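Local atomic coordinates of succinyl-CoA ligase (ADP-forming) subunit alpha (Methanosaeta concilii, PDB entry 6HXI), a protein that binds coenzyme A and belongs to the CoA-ligase family, assembling with a second copy of itself and with citrate lyase chains. Residues V83-A88 / A110-G115; I134-A139 / E198-G203; S92-T97 / R122-T127. All blocks are in the same frame, centred on the assembly; numbering follows the deposited sequence. Where two conformers were deposited one is given.

Interaction 1: residues V83-A88 / A110-G115. With COA (coenzyme A), chain G.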
loop_
_atom_site.group_PDB
_atom_site.type_symbol
_atom_site.label_atom_id
_atom_site.label_comp_id
_atom_site.label_asym_id
_atom_site.label_seq_id
_atom_site.Cartn_x
_atom_site.Cartn_y
_atom_site.Cartn_z
ATOM N N VAL B 83 -17.561 9.053 46.252
ATOM C CA VAL B 83 -18.407 10.013 45.565
ATOM C C VAL B 83 -18.562 9.631 44.092
ATOM O O VAL B 83 -17.565 9.293 43.461
ATOM C CB VAL B 83 -17.843 11.453 45.706
ATOM C CG1 VAL B 83 -18.686 12.459 44.924
ATOM C CG2 VAL B 83 -17.741 11.867 47.166
ATOM N N MET B 84 -19.796 9.737 43.539
ATOM C CA MET B 84 -20.017 9.630 42.103
ATOM C C MET B 84 -20.672 10.911 41.581
ATOM O O MET B 84 -21.726 11.309 42.080
ATOM C CB MET B 84 -20.830 8.398 41.677
ATOM C CG MET B 84 -20.871 8.264 40.147
ATOM S SD MET B 84 -21.627 6.758 39.527
ATOM C CE MET B 84 -23.309 7.330 39.148
ATOM N N VAL B 85 -20.037 11.559 40.566
ATOM C CA VAL B 85 -20.552 12.746 39.872
ATOM C C VAL B 85 -21.210 12.177 38.642
ATOM O O VAL B 85 -20.517 11.664 37.758
ATOM C CB VAL B 85 -19.452 13.798 39.564
ATOM C CG1 VAL B 85 -20.042 15.022 38.876
ATOM C CG2 VAL B 85 -18.687 14.201 40.838
ATOM N N ASN B 86 -22.566 12.142 38.642
ATOM C CA ASN B 86 -23.374 11.507 37.613
ATOM C C ASN B 86 -23.860 12.463 36.539
ATOM O O ASN B 86 -24.811 13.223 36.761
ATOM C CB ASN B 86 -24.538 10.736 38.267
ATOM C CG ASN B 86 -25.320 9.836 37.331
ATOM O OD1 ASN B 86 -25.034 9.732 36.153
ATOM N ND2 ASN B 86 -26.288 9.111 37.849
ATOM N N PHE B 87 -23.231 12.397 35.354
ATOM C CA PHE B 87 -23.607 13.209 34.187
ATOM C C PHE B 87 -24.472 12.452 33.191
ATOM O O PHE B 87 -24.558 12.860 32.043
ATOM C CB PHE B 87 -22.378 13.749 33.457
ATOM C CG PHE B 87 -21.687 14.878 34.162
ATOM C CD1 PHE B 87 -22.171 16.179 34.065
ATOM C CD2 PHE B 87 -20.487 14.668 34.833
ATOM C CE1 PHE B 87 -21.513 17.237 34.698
ATOM C CE2 PHE B 87 -19.829 15.731 35.461
ATOM C CZ PHE B 87 -20.371 17.004 35.420
ATOM N N ALA B 88 -25.133 11.370 33.619
ATOM C CA ALA B 88 -26.053 10.620 32.746
ATOM C C ALA B 88 -27.238 11.525 32.392
ATOM O O ALA B 88 -27.573 12.410 33.174
ATOM C CB ALA B 88 -26.552 9.376 33.470
ATOM N N ALA B 110 -24.113 12.760 43.041
ATOM C CA ALA B 110 -24.597 14.053 42.583
ATOM C C ALA B 110 -25.209 13.830 41.211
ATOM O O ALA B 110 -24.511 13.371 40.300
ATOM C CB ALA B 110 -23.440 15.049 42.494
ATOM N N VAL B 111 -26.518 14.063 41.087
ATOM C CA VAL B 111 -27.303 13.892 39.860
ATOM C C VAL B 111 -27.433 15.246 39.158
ATOM O O VAL B 111 -28.132 16.130 39.640
ATOM C CB VAL B 111 -28.684 13.216 40.115
ATOM C CG1 VAL B 111 -29.386 12.897 38.803
ATOM C CG2 VAL B 111 -28.541 11.951 40.960
ATOM N N ILE B 112 -26.777 15.396 38.018
ATOM C CA ILE B 112 -26.758 16.647 37.256
ATOM C C ILE B 112 -27.988 16.805 36.343
ATOM O O ILE B 112 -28.423 17.933 36.119
ATOM C CB ILE B 112 -25.422 16.791 36.439
ATOM C CG1 ILE B 112 -24.133 16.520 37.299
ATOM C CG2 ILE B 112 -25.315 18.114 35.682
ATOM C CD1 ILE B 112 -23.918 17.216 38.604
ATOM N N ALA B 113 -28.512 15.697 35.787
ATOM C CA ALA B 113 -29.603 15.743 34.820
ATOM C C ALA B 113 -30.824 16.500 35.262
ATOM O O ALA B 113 -31.258 16.404 36.405
ATOM C CB ALA B 113 -30.001 14.342 34.384
ATOM N N GLU B 114 -31.365 17.275 34.330
ATOM C CA GLU B 114 -32.592 18.027 34.454
ATOM C C GLU B 114 -33.645 17.213 33.681
ATOM O O GLU B 114 -33.317 16.606 32.649
ATOM C CB GLU B 114 -32.421 19.412 33.820
ATOM C CG GLU B 114 -33.601 20.336 34.128
ATOM C CD GLU B 114 -33.412 21.838 33.994
ATOM O OE1 GLU B 114 -33.969 22.577 34.840
ATOM O OE2 GLU B 114 -32.749 22.280 33.024
ATOM N N GLY B 115 -34.872 17.164 34.215
ATOM C CA GLY B 115 -35.993 16.460 33.609
ATOM C C GLY B 115 -36.188 15.031 34.064
ATOM O O GLY B 115 -36.713 14.212 33.304
HETATM N N1A COA G . -26.442 6.429 18.387
HETATM C C2A COA G . -27.413 6.264 19.293
HETATM N N3A COA G . -27.621 6.940 20.431
HETATM C C4A COA G . -26.650 7.843 20.641
HETATM C C5A COA G . -25.583 8.119 19.804
HETATM C C6A COA G . -25.510 7.387 18.602
HETATM N N6A COA G . -24.597 7.611 17.658
HETATM N N7A COA G . -24.727 9.040 20.389
HETATM C C8A COA G . -25.291 9.305 21.540
HETATM N N9A COA G . -26.455 8.613 21.764
HETATM C C1B COA G . -27.301 8.650 22.956
HETATM C C2B COA G . -26.604 8.316 24.269
HETATM O O2B COA G . -26.496 6.902 24.452
HETATM C C3B COA G . -27.572 8.960 25.268
HETATM O O3B COA G . -28.732 8.134 25.505
HETATM P P3B COA G . -29.590 8.178 26.848
HETATM O O7A COA G . -29.978 9.601 27.071
HETATM O O8A COA G . -30.746 7.271 26.618
HETATM O O9A COA G . -28.686 7.584 27.943
HETATM C C4B COA G . -28.133 10.171 24.512
HETATM O O4B COA G . -27.817 9.957 23.121
HETATM C C5B COA G . -27.614 11.512 24.964
HETATM O O5B COA G . -26.187 11.397 25.129
HETATM P P1A COA G . -25.418 12.075 26.402
HETATM O O1A COA G . -23.949 12.193 26.229
HETATM O O2A COA G . -25.819 11.433 27.721
HETATM O O3A COA G . -26.133 13.496 26.267
HETATM P P2A COA G . -26.024 14.987 26.812
HETATM O O4A COA G . -25.135 15.774 25.935
HETATM O O5A COA G . -27.435 15.526 26.768
HETATM O O6A COA G . -25.453 14.910 28.327
HETATM C CBP COA G . -26.127 15.960 30.424
HETATM C CCP COA G . -26.319 14.776 29.470
HETATM C CDP COA G . -27.046 15.751 31.636
HETATM C CEP COA G . -24.666 16.061 30.905
HETATM C CAP COA G . -26.510 17.267 29.676
HETATM O OAP COA G . -27.734 17.120 28.978
HETATM C C9P COA G . -26.555 18.542 30.507
HETATM O O9P COA G . -25.510 19.144 30.767
HETATM N N8P COA G . -27.766 18.960 30.910
HETATM C C7P COA G . -27.956 20.105 31.790
HETATM C C6P COA G . -28.534 19.697 33.117
HETATM C C5P COA G . -28.833 20.884 34.002
HETATM O O5P COA G . -29.127 21.975 33.516
HETATM N N4P COA G . -28.734 20.682 35.315
HETATM C C3P COA G . -28.885 21.749 36.296
HETATM C C2P COA G . -27.621 22.567 36.469
HETATM S S1P COA G . -27.956 23.685 37.858
HETATM O O HOH W 1 -27.393 13.112 35.814
#
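Two donors grip the backbone O of Asn86. The first is the N-H of Ile112, whose N lies 3.2 Å from Asn86 O and almost on the C=O axis. The second is a water that donates to Asn86 O and Ala88 O and accepts from Ala113 N at 2.8 Å, so it bridges the two segments just where regular pairing stops. Earlier in the segments the pairing is that of parallel strands: Ala110 N donates to Met84 O (3.0 Å), and Ala110 O takes the N-H of Asn86 at 2.8 Å.

The side chain of Asn86, with CG anti to its backbone N (chi1 -170°), curls forward. Its OD1 accepts Ala88 N at 3.0 Å, an Asx turn in which the donor sits 38° out of the carbonyl plane. ND2 turns to the hydroxyls of Thr96 and Thr97.

The Phe87 and Ile112 side chains project alongside each other in a common direction. Ile112 CG1 sits over one ring face, 4.1 Å from the centroid and displaced toward the rim, a CH-pi contact, while CEP of coenzyme A meets the ring's edge. Ile112 O then accepts N4P of coenzyme A at 2.9 Å in a nearly straight bond (172°), which ties the pantetheine arm to the end of strand 108-111 at N4P.

The contact closes a beta-alpha-beta unit of a Rossmann-like sheet. Strand 15-18 flanks strand 83-86 on the side away from 108-111, and the connecting helix 93-102 packs across Met84, Asn86 and Val111.

Interaction 2: residues I134-A139 / E198-G203. With COA (coenzyme A), chain G.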
loop_
_atom_site.group_PDB
_atom_site.type_symbol
_atom_site.label_atom_id
_atom_site.label_comp_id
_atom_site.label_asym_id
_atom_site.label_seq_id
_atom_site.Cartn_x
_atom_site.Cartn_y
_atom_site.Cartn_z
ATOM N N ILE B 134 -26.097 9.923 50.491
ATOM C CA ILE B 134 -26.556 11.268 50.106
ATOM C C ILE B 134 -26.748 11.389 48.597
ATOM O O ILE B 134 -25.873 10.972 47.837
ATOM C CB ILE B 134 -25.641 12.400 50.700
ATOM C CG1 ILE B 134 -25.763 12.462 52.246
ATOM C CG2 ILE B 134 -25.920 13.792 50.097
ATOM C CD1 ILE B 134 -24.605 11.790 52.979
ATOM N N VAL B 135 -27.890 11.949 48.172
ATOM C CA VAL B 135 -28.132 12.242 46.768
ATOM C C VAL B 135 -28.277 13.767 46.644
ATOM O O VAL B 135 -29.186 14.343 47.241
ATOM C CB VAL B 135 -29.318 11.473 46.099
ATOM C CG1 VAL B 135 -29.571 11.979 44.674
ATOM C CG2 VAL B 135 -29.059 9.980 46.078
ATOM N N ILE B 136 -27.356 14.408 45.919
ATOM C CA ILE B 136 -27.419 15.839 45.650
ATOM C C ILE B 136 -27.980 15.915 44.237
ATOM O O ILE B 136 -27.409 15.350 43.311
ATOM C CB ILE B 136 -26.060 16.596 45.819
ATOM C CG1 ILE B 136 -25.620 16.601 47.307
ATOM C CG2 ILE B 136 -26.160 18.030 45.313
ATOM C CD1 ILE B 136 -24.218 16.268 47.495
ATOM N N GLY B 137 -29.146 16.523 44.110
ATOM C CA GLY B 137 -29.854 16.640 42.849
ATOM C C GLY B 137 -31.150 15.860 42.869
ATOM O O GLY B 137 -31.625 15.510 43.953
ATOM N N PRO B 138 -31.794 15.599 41.713
ATOM C CA PRO B 138 -31.376 15.927 40.328
ATOM C C PRO B 138 -31.457 17.410 40.007
ATOM O O PRO B 138 -31.893 18.197 40.853
ATOM C CB PRO B 138 -32.355 15.104 39.452
ATOM C CG PRO B 138 -33.045 14.136 40.393
ATOM C CD PRO B 138 -33.061 14.840 41.720
ATOM N N ALA B 139 -31.058 17.782 38.772
ATOM C CA ALA B 139 -31.107 19.148 38.245
ATOM C C ALA B 139 -30.257 20.139 39.056
ATOM O O ALA B 139 -30.703 21.244 39.367
ATOM C CB ALA B 139 -32.564 19.623 38.114
ATOM N N GLU B 198 -18.379 25.573 52.763
ATOM C CA GLU B 198 -19.049 24.616 51.890
ATOM C C GLU B 198 -20.325 25.236 51.302
ATOM O O GLU B 198 -20.986 26.046 51.958
ATOM C CB GLU B 198 -19.400 23.364 52.714
ATOM C CG GLU B 198 -19.758 22.144 51.901
ATOM C CD GLU B 198 -19.899 20.891 52.736
ATOM O OE1 GLU B 198 -21.003 20.668 53.281
ATOM O OE2 GLU B 198 -18.906 20.134 52.857
ATOM N N GLY B 199 -20.671 24.821 50.096
ATOM C CA GLY B 199 -21.879 25.264 49.406
ATOM C C GLY B 199 -22.537 24.127 48.649
ATOM O O GLY B 199 -21.837 23.350 48.002
ATOM N N VAL B 200 -23.871 24.001 48.726
ATOM C CA VAL B 200 -24.596 22.919 48.033
ATOM C C VAL B 200 -25.858 23.456 47.344
ATOM O O VAL B 200 -26.587 24.247 47.944
ATOM C CB VAL B 200 -24.950 21.716 48.988
ATOM C CG1 VAL B 200 -25.865 20.690 48.308
ATOM C CG2 VAL B 200 -23.700 21.024 49.529
ATOM N N ALA B 201 -26.117 23.020 46.090
ATOM C CA ALA B 201 -27.361 23.347 45.422
ATOM C C ALA B 201 -28.155 22.014 45.384
ATOM O O ALA B 201 -27.644 21.009 44.872
ATOM C CB ALA B 201 -27.108 23.879 44.025
ATOM N N ILE B 202 -29.348 21.976 45.984
ATOM C CA ILE B 202 -30.126 20.724 46.022
ATOM C C ILE B 202 -30.909 20.449 44.709
ATOM O O ILE B 202 -31.491 19.368 44.561
ATOM C CB ILE B 202 -31.045 20.632 47.274
ATOM C CG1 ILE B 202 -32.099 21.767 47.309
ATOM C CG2 ILE B 202 -30.219 20.580 48.556
ATOM C CD1 ILE B 202 -33.462 21.357 47.941
ATOM N N GLY B 203 -30.892 21.414 43.779
ATOM C CA GLY B 203 -31.619 21.345 42.515
ATOM C C GLY B 203 -32.974 22.002 42.671
ATOM O O GLY B 203 -33.397 22.291 43.795
HETATM N N1A COA G . -26.442 6.429 18.387
HETATM C C2A COA G . -27.413 6.264 19.293
HETATM N N3A COA G . -27.621 6.940 20.431
HETATM C C4A COA G . -26.650 7.843 20.641
HETATM C C5A COA G . -25.583 8.119 19.804
HETATM C C6A COA G . -25.510 7.387 18.602
HETATM N N6A COA G . -24.597 7.611 17.658
HETATM N N7A COA G . -24.727 9.040 20.389
HETATM C C8A COA G . -25.291 9.305 21.540
HETATM N N9A COA G . -26.455 8.613 21.764
HETATM C C1B COA G . -27.301 8.650 22.956
HETATM C C2B COA G . -26.604 8.316 24.269
HETATM O O2B COA G . -26.496 6.902 24.452
HETATM C C3B COA G . -27.572 8.960 25.268
HETATM O O3B COA G . -28.732 8.134 25.505
HETATM P P3B COA G . -29.590 8.178 26.848
HETATM O O7A COA G . -29.978 9.601 27.071
HETATM O O8A COA G . -30.746 7.271 26.618
HETATM O O9A COA G . -28.686 7.584 27.943
HETATM C C4B COA G . -28.133 10.171 24.512
HETATM O O4B COA G . -27.817 9.957 23.121
HETATM C C5B COA G . -27.614 11.512 24.964
HETATM O O5B COA G . -26.187 11.397 25.129
HETATM P P1A COA G . -25.418 12.075 26.402
HETATM O O1A COA G . -23.949 12.193 26.229
HETATM O O2A COA G . -25.819 11.433 27.721
HETATM O O3A COA G . -26.133 13.496 26.267
HETATM P P2A COA G . -26.024 14.987 26.812
HETATM O O4A COA G . -25.135 15.774 25.935
HETATM O O5A COA G . -27.435 15.526 26.768
HETATM O O6A COA G . -25.453 14.910 28.327
HETATM C CBP COA G . -26.127 15.960 30.424
HETATM C CCP COA G . -26.319 14.776 29.470
HETATM C CDP COA G . -27.046 15.751 31.636
HETATM C CEP COA G . -24.666 16.061 30.905
HETATM C CAP COA G . -26.510 17.267 29.676
HETATM O OAP COA G . -27.734 17.120 28.978
HETATM C C9P COA G . -26.555 18.542 30.507
HETATM O O9P COA G . -25.510 19.144 30.767
HETATM N N8P COA G . -27.766 18.960 30.910
HETATM C C7P COA G . -27.956 20.105 31.790
HETATM C C6P COA G . -28.534 19.697 33.117
HETATM C C5P COA G . -28.833 20.884 34.002
HETATM O O5P COA G . -29.127 21.975 33.516
HETATM N N4P COA G . -28.734 20.682 35.315
HETATM C C3P COA G . -28.885 21.749 36.296
HETATM C C2P COA G . -27.621 22.567 36.469
HETATM S S1P COA G . -27.956 23.685 37.858
HETATM O O HOH W 2 -30.648 17.197 46.344
HETATM O O HOH W 3 -33.659 18.831 42.862
#
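Apolar packing opens the contact on the strand side. Ile136 and Val200 cross at about a right angle, and the branch that does the touching on Ile136 is CG2, 4.0 Å from Val200 CG1. The same methyl rests on the backbone, 3.4 Å from Ala201 O. With CG1 anti to the carbonyl carbon (chi1 -67°), it is CG2 that Ile136 presents to the 198-203 segment.

Polar bridging runs through water and converges on one atom, Ile202 O. One water accepts Gly137 N at 2.8 Å and donates to Ile202 O at 2.9 Å. Another donates to Pro138 O at 2.7 Å and to Ile202 O at 2.8 Å. Two waters therefore grip Ile202 O and link it to the turn around the cis peptide bond before Pro138.

Weak CA-H...O contacts finish the seam. Gly203 CA points a hydrogen at Pro138 O, 3.6 Å away and nearly straight (166° at H), and it also approaches Ala139 O, where the angle is poorer. Having no side chain, Gly203 can lay its backbone directly against these carbonyls. Ala139 in turn meets coenzyme A, its C lying 3.5 Å from ligand atom C3P.

The contact brings the end of edge strand 134-136 of one sheet against the end of strand 196-201 of the other, beside the pocket; Thr140 adds a side-chain bond to Ala201 O. The chemistry implies a junction between two sheets mediated by water and by glycine backbone, with Ile136 and Val200 the one pair of side chains that touch each other.

Interaction 3: residues S92-T97 / R122-T127. With COA (coenzyme A), chain G.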
loop_
_atom_site.group_PDB
_atom_site.type_symbol
_atom_site.label_atom_id
_atom_site.label_comp_id
_atom_site.label_asym_id
_atom_site.label_seq_id
_atom_site.Cartn_x
_atom_site.Cartn_y
_atom_site.Cartn_z
ATOM N N SER B 92 -31.283 8.183 31.818
ATOM C CA SER B 92 -30.380 7.202 32.425
ATOM C C SER B 92 -29.991 7.484 33.874
ATOM O O SER B 92 -29.360 6.640 34.512
ATOM C CB SER B 92 -29.116 7.085 31.581
ATOM O OG SER B 92 -29.429 6.564 30.302
ATOM N N ALA B 93 -30.317 8.684 34.369
ATOM C CA ALA B 93 -29.983 9.155 35.710
ATOM C C ALA B 93 -30.445 8.211 36.811
ATOM O O ALA B 93 -29.649 7.914 37.701
ATOM C CB ALA B 93 -30.541 10.544 35.926
ATOM N N PHE B 94 -31.705 7.695 36.737
ATOM C CA PHE B 94 -32.216 6.780 37.756
ATOM C C PHE B 94 -31.438 5.477 37.855
ATOM O O PHE B 94 -30.940 5.155 38.927
ATOM C CB PHE B 94 -33.714 6.511 37.567
ATOM C CG PHE B 94 -34.360 5.623 38.613
ATOM C CD1 PHE B 94 -34.726 6.133 39.853
ATOM C CD2 PHE B 94 -34.657 4.291 38.332
ATOM C CE1 PHE B 94 -35.336 5.312 40.809
ATOM C CE2 PHE B 94 -35.273 3.476 39.284
ATOM C CZ PHE B 94 -35.613 3.991 40.514
ATOM N N GLU B 95 -31.354 4.723 36.753
ATOM C CA GLU B 95 -30.677 3.429 36.728
ATOM C C GLU B 95 -29.217 3.499 37.220
ATOM O O GLU B 95 -28.800 2.661 38.017
ATOM C CB GLU B 95 -30.742 2.813 35.318
ATOM C CG GLU B 95 -32.062 2.137 34.981
ATOM C CD GLU B 95 -31.978 0.852 34.163
ATOM O OE1 GLU B 95 -32.876 -0.011 34.322
ATOM O OE2 GLU B 95 -31.000 0.693 33.391
ATOM N N THR B 96 -28.471 4.509 36.768
ATOM C CA THR B 96 -27.058 4.703 37.120
ATOM C C THR B 96 -26.896 5.148 38.587
ATOM O O THR B 96 -26.028 4.612 39.272
ATOM C CB THR B 96 -26.368 5.621 36.092
ATOM O OG1 THR B 96 -26.992 6.908 36.117
ATOM C CG2 THR B 96 -26.421 5.032 34.648
ATOM N N THR B 97 -27.755 6.048 39.086
ATOM C CA THR B 97 -27.711 6.473 40.502
ATOM C C THR B 97 -28.043 5.300 41.426
ATOM O O THR B 97 -27.351 5.089 42.425
ATOM C CB THR B 97 -28.650 7.649 40.780
ATOM O OG1 THR B 97 -28.328 8.720 39.889
ATOM C CG2 THR B 97 -28.564 8.125 42.223
ATOM N N ARG B 122 -38.032 10.590 44.107
ATOM C CA ARG B 122 -38.545 10.138 45.404
ATOM C C ARG B 122 -37.960 8.756 45.753
ATOM O O ARG B 122 -37.557 8.533 46.892
ATOM C CB ARG B 122 -40.071 10.041 45.388
ATOM C CG ARG B 122 -40.788 11.362 45.456
ATOM C CD ARG B 122 -42.248 11.175 45.833
ATOM N NE ARG B 122 -43.032 10.536 44.771
ATOM C CZ ARG B 122 -43.591 11.191 43.756
ATOM N NH1 ARG B 122 -44.296 10.533 42.845
ATOM N NH2 ARG B 122 -43.483 12.511 43.666
ATOM N N VAL B 123 -37.889 7.845 44.767
ATOM C CA VAL B 123 -37.309 6.496 44.966
ATOM C C VAL B 123 -35.788 6.594 45.250
ATOM O O VAL B 123 -35.301 5.853 46.097
ATOM C CB VAL B 123 -37.655 5.496 43.837
ATOM C CG1 VAL B 123 -36.876 4.188 43.995
ATOM C CG2 VAL B 123 -39.164 5.232 43.795
ATOM N N MET B 124 -35.073 7.544 44.606
ATOM C CA MET B 124 -33.640 7.748 44.851
ATOM C C MET B 124 -33.401 8.302 46.259
ATOM O O MET B 124 -32.532 7.796 46.967
ATOM C CB MET B 124 -33.010 8.663 43.787
ATOM C CG MET B 124 -32.936 8.004 42.430
ATOM S SD MET B 124 -31.990 8.903 41.184
ATOM C CE MET B 124 -33.077 10.242 40.811
ATOM N N ALA B 125 -34.200 9.324 46.659
ATOM C CA ALA B 125 -34.169 9.976 47.971
ATOM C C ALA B 125 -34.410 8.981 49.072
ATOM O O ALA B 125 -33.633 8.959 50.024
ATOM C CB ALA B 125 -35.206 11.095 48.044
ATOM N N ALA B 126 -35.471 8.136 48.940
ATOM C CA ALA B 126 -35.820 7.104 49.912
ATOM C C ALA B 126 -34.710 6.023 49.986
ATOM O O ALA B 126 -34.359 5.592 51.088
ATOM C CB ALA B 126 -37.144 6.476 49.539
ATOM N N THR B 127 -34.143 5.618 48.822
ATOM C CA THR B 127 -33.054 4.641 48.751
ATOM C C THR B 127 -31.845 5.198 49.504
ATOM O O THR B 127 -31.253 4.490 50.313
ATOM C CB THR B 127 -32.752 4.257 47.286
ATOM O OG1 THR B 127 -33.897 3.607 46.752
ATOM C CG2 THR B 127 -31.562 3.317 47.142
HETATM N N1A COA G . -26.442 6.429 18.387
HETATM C C2A COA G . -27.413 6.264 19.293
HETATM N N3A COA G . -27.621 6.940 20.431
HETATM C C4A COA G . -26.650 7.843 20.641
HETATM C C5A COA G . -25.583 8.119 19.804
HETATM C C6A COA G . -25.510 7.387 18.602
HETATM N N6A COA G . -24.597 7.611 17.658
HETATM N N7A COA G . -24.727 9.040 20.389
HETATM C C8A COA G . -25.291 9.305 21.540
HETATM N N9A COA G . -26.455 8.613 21.764
HETATM C C1B COA G . -27.301 8.650 22.956
HETATM C C2B COA G . -26.604 8.316 24.269
HETATM O O2B COA G . -26.496 6.902 24.452
HETATM C C3B COA G . -27.572 8.960 25.268
HETATM O O3B COA G . -28.732 8.134 25.505
HETATM P P3B COA G . -29.590 8.178 26.848
HETATM O O7A COA G . -29.978 9.601 27.071
HETATM O O8A COA G . -30.746 7.271 26.618
HETATM O O9A COA G . -28.686 7.584 27.943
HETATM C C4B COA G . -28.133 10.171 24.512
HETATM O O4B COA G . -27.817 9.957 23.121
HETATM C C5B COA G . -27.614 11.512 24.964
HETATM O O5B COA G . -26.187 11.397 25.129
HETATM P P1A COA G . -25.418 12.075 26.402
HETATM O O1A COA G . -23.949 12.193 26.229
HETATM O O2A COA G . -25.819 11.433 27.721
HETATM O O3A COA G . -26.133 13.496 26.267
HETATM P P2A COA G . -26.024 14.987 26.812
HETATM O O4A COA G . -25.135 15.774 25.935
HETATM O O5A COA G . -27.435 15.526 26.768
HETATM O O6A COA G . -25.453 14.910 28.327
HETATM C CBP COA G . -26.127 15.960 30.424
HETATM C CCP COA G . -26.319 14.776 29.470
HETATM C CDP COA G . -27.046 15.751 31.636
HETATM C CEP COA G . -24.666 16.061 30.905
HETATM C CAP COA G . -26.510 17.267 29.676
HETATM O OAP COA G . -27.734 17.120 28.978
HETATM C C9P COA G . -26.555 18.542 30.507
HETATM O O9P COA G . -25.510 19.144 30.767
HETATM N N8P COA G . -27.766 18.960 30.910
HETATM C C7P COA G . -27.956 20.105 31.790
HETATM C C6P COA G . -28.534 19.697 33.117
HETATM C C5P COA G . -28.833 20.884 34.002
HETATM O O5P COA G . -29.127 21.975 33.516
HETATM N N4P COA G . -28.734 20.682 35.315
HETATM C C3P COA G . -28.885 21.749 36.296
HETATM C C2P COA G . -27.621 22.567 36.469
HETATM S S1P COA G . -27.956 23.685 37.858
#
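Phe94 lies across the gap between two helices, its ring meeting two side chains at different attitudes. With CG anti to the backbone N (chi1 -177°), the ring reaches toward helix 118-130. There Val123 CG1 comes in at the ring's edge, in its plane, 3.7 Å from Phe94 CZ. Met124 crosses the phenyl group obliquely: its CG is 3.7 Å from Phe94 CD1, and its SD is 5.3 Å from the ring centroid, an oblique Met-aromatic contact.

Met124 is bent at its last torsion (chi3 -73°), and its sulfur turns to Thr97, whose side chain it meets at about a right angle; SD is 3.6 Å from Thr97 CB, with the CG2 methyl also in touch. Thr97 OG1 donates along its own helix to Ala93 O at 2.7 Å from above the carbonyl plane, so Ala93 O holds both the hydroxyl and the N-H of Thr97. The same OG1 also accepts from Asn86 ND2.

The axes of 93-97 and 122-127 run 15° apart and approach to 10.7 Å, as expected of crossover helices on one face of a Rossmann-like sheet. Leu156 of a neighbouring citrate lyase chain covers Val123, Ala126 and Thr127. At the start of helix 93-102, Ser92 OG donates to coenzyme A O9A at 2.7 Å and also bonds Lys479 of the second subunit.

What joins the helices is dispersion between sulfur, aromatic ring and aliphatic groups, while the Thr97 hydroxyl spends its proton on its own backbone and Ser92 spends its own on the 3'-phosphate oxygen O9A.

The three contacts adjoin, and each gives at least one residue to the coenzyme A pocket. Interaction 2 joins the sheet of interaction 1 through strand 134-136, the neighbour of 108-111; with centres about 10 Å apart, Val111 N probably bonds Ile136 O at 2.7 Å, and Ala113 O probably bonds Ala139 N at 2.7 Å. Interaction 3, also about 10 Å from interaction 1, is tied to it by Asn86 ND2, at 2.9 Å from both Thr96 OG1 and Thr97 OG1. Interactions 2 and 3 lie about 14 Å apart and meet where Pro138 CG packs 3.9 Å from Met124 CE. The ligand touches all three, its 3'-phosphate at Ser92, its pantetheine arm along 110-115 toward Ala139.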